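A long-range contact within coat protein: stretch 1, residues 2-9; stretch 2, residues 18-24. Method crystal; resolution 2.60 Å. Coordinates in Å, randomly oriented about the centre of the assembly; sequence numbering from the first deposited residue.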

ATOM      1  N   SER A   2     -24.690 -69.229  44.450  1.00 38.31           N
ATOM      2  CA  SER A   2     -23.698 -69.278  43.387  1.00 32.47           C
ATOM      3  C   SER A   2     -24.357 -69.731  42.091  1.00 38.18           C
ATOM      4  O   SER A   2     -25.101 -70.716  42.071  1.00 55.71           O
ATOM      5  CB  SER A   2     -22.562 -70.224  43.770  1.00 30.08           C
ATOM      6  OG  SER A   2     -21.583 -70.291  42.746  1.00 60.27           O
ATOM      7  N   LEU A   3     -24.098 -68.998  41.015  1.00 45.17           N
ATOM      8  CA  LEU A   3     -24.720 -69.324  39.738  1.00 35.30           C
ATOM      9  C   LEU A   3     -24.011 -70.511  39.088  1.00 48.33           C
ATOM     10  O   LEU A   3     -22.791 -70.651  39.213  1.00 52.04           O
ATOM     11  CB  LEU A   3     -24.680 -68.118  38.800  1.00 41.81           C
ATOM     12  CG  LEU A   3     -25.543 -66.919  39.195  1.00 39.49           C
ATOM     13  CD1 LEU A   3     -25.308 -65.748  38.253  1.00 38.14           C
ATOM     14  CD2 LEU A   3     -27.006 -67.313  39.197  1.00 29.01           C
ATOM     15  N   PRO A   4     -24.747 -71.382  38.400  1.00 60.38           N
ATOM     16  CA  PRO A   4     -24.106 -72.494  37.689  1.00 51.05           C
ATOM     17  C   PRO A   4     -23.450 -72.012  36.406  1.00 47.34           C
ATOM     18  O   PRO A   4     -24.017 -71.212  35.657  1.00 62.52           O
ATOM     19  CB  PRO A   4     -25.274 -73.441  37.398  1.00 35.98           C
ATOM     20  CG  PRO A   4     -26.457 -72.522  37.272  1.00 38.25           C
ATOM     21  CD  PRO A   4     -26.214 -71.400  38.256  1.00 65.74           C
ATOM     22  N   VAL A   5     -22.238 -72.506  36.151  1.00 49.19           N
ATOM     23  CA  VAL A   5     -21.448 -72.040  35.019  1.00 47.81           C
ATOM     24  C   VAL A   5     -20.828 -73.221  34.287  1.00 45.22           C
ATOM     25  O   VAL A   5     -20.569 -74.278  34.869  1.00 44.66           O
ATOM     26  CB  VAL A   5     -20.343 -71.050  35.454  1.00 51.66           C
ATOM     27  CG1 VAL A   5     -20.951 -69.784  36.034  1.00 36.93           C
ATOM     28  CG2 VAL A   5     -19.415 -71.707  36.465  1.00 20.78           C
ATOM     29  N   THR A   6     -20.604 -73.031  32.990  1.00 53.03           N
ATOM     30  CA  THR A   6     -19.776 -73.923  32.189  1.00 34.52           C
ATOM     31  C   THR A   6     -18.764 -73.090  31.422  1.00 49.11           C
ATOM     32  O   THR A   6     -19.080 -71.989  30.961  1.00 43.70           O
ATOM     33  CB  THR A   6     -20.602 -74.758  31.197  1.00 42.32           C
ATOM     34  OG1 THR A   6     -21.461 -73.891  30.443  1.00 48.79           O
ATOM     35  CG2 THR A   6     -21.430 -75.808  31.929  1.00 51.20           C
ATOM     36  N   GLN A   7     -17.549 -73.615  31.294  1.00 33.10           N
ATOM     37  CA  GLN A   7     -16.487 -72.865  30.641  1.00 46.55           C
ATOM     38  C   GLN A   7     -16.773 -72.742  29.150  1.00 28.99           C
ATOM     39  O   GLN A   7     -16.828 -73.748  28.437  1.00 50.14           O
ATOM     40  CB  GLN A   7     -15.141 -73.538  30.876  1.00 28.99           C
ATOM     41  CG  GLN A   7     -13.967 -72.669  30.481  1.00 45.57           C
ATOM     42  CD  GLN A   7     -12.759 -72.912  31.354  1.00 59.32           C
ATOM     43  OE1 GLN A   7     -12.211 -71.980  31.943  1.00 57.27           O
ATOM     44  NE2 GLN A   7     -12.331 -74.169  31.443  1.00 67.58           N
ATOM     45  N   TYR A   8     -16.948 -71.503  28.685  1.00 39.25           N
ATOM     46  CA  TYR A   8     -17.219 -71.192  27.285  1.00 47.86           C
ATOM     47  C   TYR A   8     -15.932 -70.993  26.488  1.00 35.39           C
ATOM     48  O   TYR A   8     -15.687 -71.713  25.515  1.00 55.29           O
ATOM     49  CB  TYR A   8     -18.123 -69.954  27.208  1.00 34.95           C
ATOM     50  CG  TYR A   8     -18.292 -69.328  25.837  1.00 59.64           C
ATOM     51  CD1 TYR A   8     -18.910 -70.017  24.799  1.00 36.74           C
ATOM     52  CD2 TYR A   8     -17.862 -68.027  25.599  1.00 70.00           C
ATOM     53  CE1 TYR A   8     -19.071 -69.430  23.548  1.00 32.17           C
ATOM     54  CE2 TYR A   8     -18.018 -67.432  24.361  1.00 58.96           C
ATOM     55  CZ  TYR A   8     -18.624 -68.135  23.339  1.00100.26           C
ATOM     56  OH  TYR A   8     -18.776 -67.535  22.110  1.00 59.09           O
ATOM     57  N   SER A   9     -15.092 -70.039  26.890  1.00 39.06           N
ATOM     58  CA  SER A   9     -13.781 -69.873  26.270  1.00 28.38           C
ATOM     59  C   SER A   9     -12.695 -70.307  27.242  1.00 38.27           C
ATOM     60  O   SER A   9     -12.463 -69.621  28.249  1.00 50.36           O
ATOM     61  CB  SER A   9     -13.555 -68.424  25.839  1.00 33.18           C
ATOM     62  OG  SER A   9     -12.240 -68.255  25.325  1.00 47.33           O
ATOM     63  N   SER A  18     -10.215 -65.832  30.239  1.00 41.64           N
ATOM     64  CA  SER A  18     -10.992 -67.060  30.229  1.00 30.26           C
ATOM     65  C   SER A  18     -12.418 -66.704  30.628  1.00 46.39           C
ATOM     66  O   SER A  18     -12.621 -65.853  31.497  1.00 48.34           O
ATOM     67  CB  SER A  18     -10.402 -68.101  31.187  1.00 28.94           C
ATOM     68  OG  SER A  18     -11.309 -69.165  31.413  1.00 98.21           O
ATOM     69  N   THR A  19     -13.407 -67.328  29.983  1.00 30.55           N
ATOM     70  CA  THR A  19     -14.800 -66.974  30.235  1.00 35.73           C
ATOM     71  C   THR A  19     -15.647 -68.211  30.495  1.00 38.63           C
ATOM     72  O   THR A  19     -15.504 -69.236  29.822  1.00 60.42           O
ATOM     73  CB  THR A  19     -15.412 -66.181  29.066  1.00 38.46           C
ATOM     74  OG1 THR A  19     -15.459 -67.001  27.895  1.00 58.13           O
ATOM     75  CG2 THR A  19     -14.601 -64.926  28.773  1.00 22.76           C
ATOM     76  N   TRP A  20     -16.528 -68.091  31.485  1.00 47.90           N
ATOM     77  CA  TRP A  20     -17.575 -69.055  31.783  1.00 43.29           C
ATOM     78  C   TRP A  20     -18.929 -68.419  31.499  1.00 41.24           C
ATOM     79  O   TRP A  20     -19.130 -67.226  31.759  1.00 46.20           O
ATOM     80  CB  TRP A  20     -17.537 -69.491  33.249  1.00 34.09           C
ATOM     81  CG  TRP A  20     -16.283 -70.171  33.678  1.00 40.05           C
ATOM     82  CD1 TRP A  20     -16.109 -71.507  33.885  1.00 30.84           C
ATOM     83  CD2 TRP A  20     -15.027 -69.550  33.977  1.00 22.15           C
ATOM     84  NE1 TRP A  20     -14.820 -71.761  34.287  1.00 47.57           N
ATOM     85  CE2 TRP A  20     -14.136 -70.576  34.352  1.00 25.48           C
ATOM     86  CE3 TRP A  20     -14.567 -68.232  33.958  1.00 32.81           C
ATOM     87  CZ2 TRP A  20     -12.815 -70.322  34.706  1.00 28.41           C
ATOM     88  CZ3 TRP A  20     -13.252 -67.983  34.312  1.00 35.77           C
ATOM     89  CH2 TRP A  20     -12.393 -69.023  34.680  1.00 26.45           C
ATOM     90  N   ASN A  21     -19.855 -69.217  30.980  1.00 32.51           N
ATOM     91  CA  ASN A  21     -21.230 -68.788  30.778  1.00 43.43           C
ATOM     92  C   ASN A  21     -22.117 -69.366  31.871  1.00 43.69           C
ATOM     93  O   ASN A  21     -21.937 -70.516  32.292  1.00 45.50           O
ATOM     94  CB  ASN A  21     -21.758 -69.223  29.406  1.00 25.11           C
ATOM     95  CG  ASN A  21     -21.187 -68.402  28.268  1.00 41.34           C
ATOM     96  OD1 ASN A  21     -20.514 -67.393  28.485  1.00 51.90           O
ATOM     97  ND2 ASN A  21     -21.464 -68.828  27.040  1.00 45.49           N
ATOM     98  N   VAL A  22     -23.072 -68.558  32.325  1.00 34.98           N
ATOM     99  CA  VAL A  22     -24.076 -69.006  33.284  1.00 49.78           C
ATOM    100  C   VAL A  22     -25.111 -69.846  32.550  1.00 39.11           C
ATOM    101  O   VAL A  22     -25.724 -69.388  31.579  1.00 57.09           O
ATOM    102  CB  VAL A  22     -24.736 -67.807  33.981  1.00 39.74           C
ATOM    103  CG1 VAL A  22     -25.924 -68.267  34.806  1.00 32.94           C
ATOM    104  CG2 VAL A  22     -23.730 -67.079  34.837  1.00 35.56           C
ATOM    105  N   THR A  23     -25.313 -71.072  33.013  1.00 46.54           N
ATOM    106  CA  THR A  23     -26.214 -71.994  32.337  1.00 48.55           C
ATOM    107  C   THR A  23     -27.655 -71.761  32.776  1.00 46.01           C
ATOM    108  O   THR A  23     -27.921 -71.269  33.875  1.00 62.69           O
ATOM    109  CB  THR A  23     -25.818 -73.444  32.620  1.00 39.23           C
ATOM    110  OG1 THR A  23     -25.804 -73.662  34.037  1.00 66.22           O
ATOM    111  CG2 THR A  23     -24.432 -73.764  32.031  1.00 53.59           C
ATOM    112  N   GLY A  24     -28.586 -72.109  31.890  1.00 64.14           N
ATOM    113  CA  GLY A  24     -30.002 -72.005  32.187  1.00 60.02           C
ATOM    114  C   GLY A  24     -30.585 -70.617  32.080  1.00 50.69           C
ATOM    115  O   GLY A  24     -31.668 -70.368  32.620  1.00 70.52           O
TER

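Antiparallel strands commonly join by backbone hydrogen bonds and sort their side chains by face, and this pairing in a coat protein is a compact example. The apolar centre lies on the face shared by Val5, Gln7, Trp20 and Val22. Val5 CB packs 3.9 Å from Trp20 CB, and Val5 CG1 lies 4.1 Å from Val22 CG2; the short, branched chain of Val5 suits this close packing across the strands. Leu3 extends this patch from the preceding loop, its CD1 4.0 Å from Val22 CG2. Trp20 and Val22 are buried, whereas Gln7 is exposed, yet its aliphatic portion still serves the cluster: CG sits over the indole face, 4.3 Å from the centroid of the five-membered ring of Trp20.

Between this face and the one bearing Thr6, Ser9, Thr19 and Asn21 runs the backbone ladder. Thr6 and Asn21 form a reciprocal pair, Thr6 N to Asn21 O and Asn21 N to Thr6 O, both 2.9 Å, and Thr23 N continues it to Pro4 O at 2.9 Å. Proline, lacking an amide hydrogen, still contributes its carbonyl. Between such pairs the strands draw close enough for CA-H...O contacts, as from Val5 CA to Asn21 O at 3.2 Å.

The register then slips by one residue in a beta bulge between Gln7 and Ser9. Thr19 O consequently accepts from two successive amides, Tyr8 N at 2.9 Å and Ser9 N at 3.1 Å, while Thr19 N returns a bond to Ser9 O at 3.0 Å.

Part of the polar edge lies around this bulge. Asn21 places ND2 over one face of the Tyr8 ring, 3.4 Å from Tyr8 CG, while Thr19 OG1 approaches the ring edge, 3.5 Å from Tyr8 CD2. The same hydroxyl oxygen, Thr19 OG1, accepts a weak bond from Ser9 N at 3.2 Å. At the other end, Thr23 OG1 adds a weak hydrogen bond to Pro4 O at 3.4 Å.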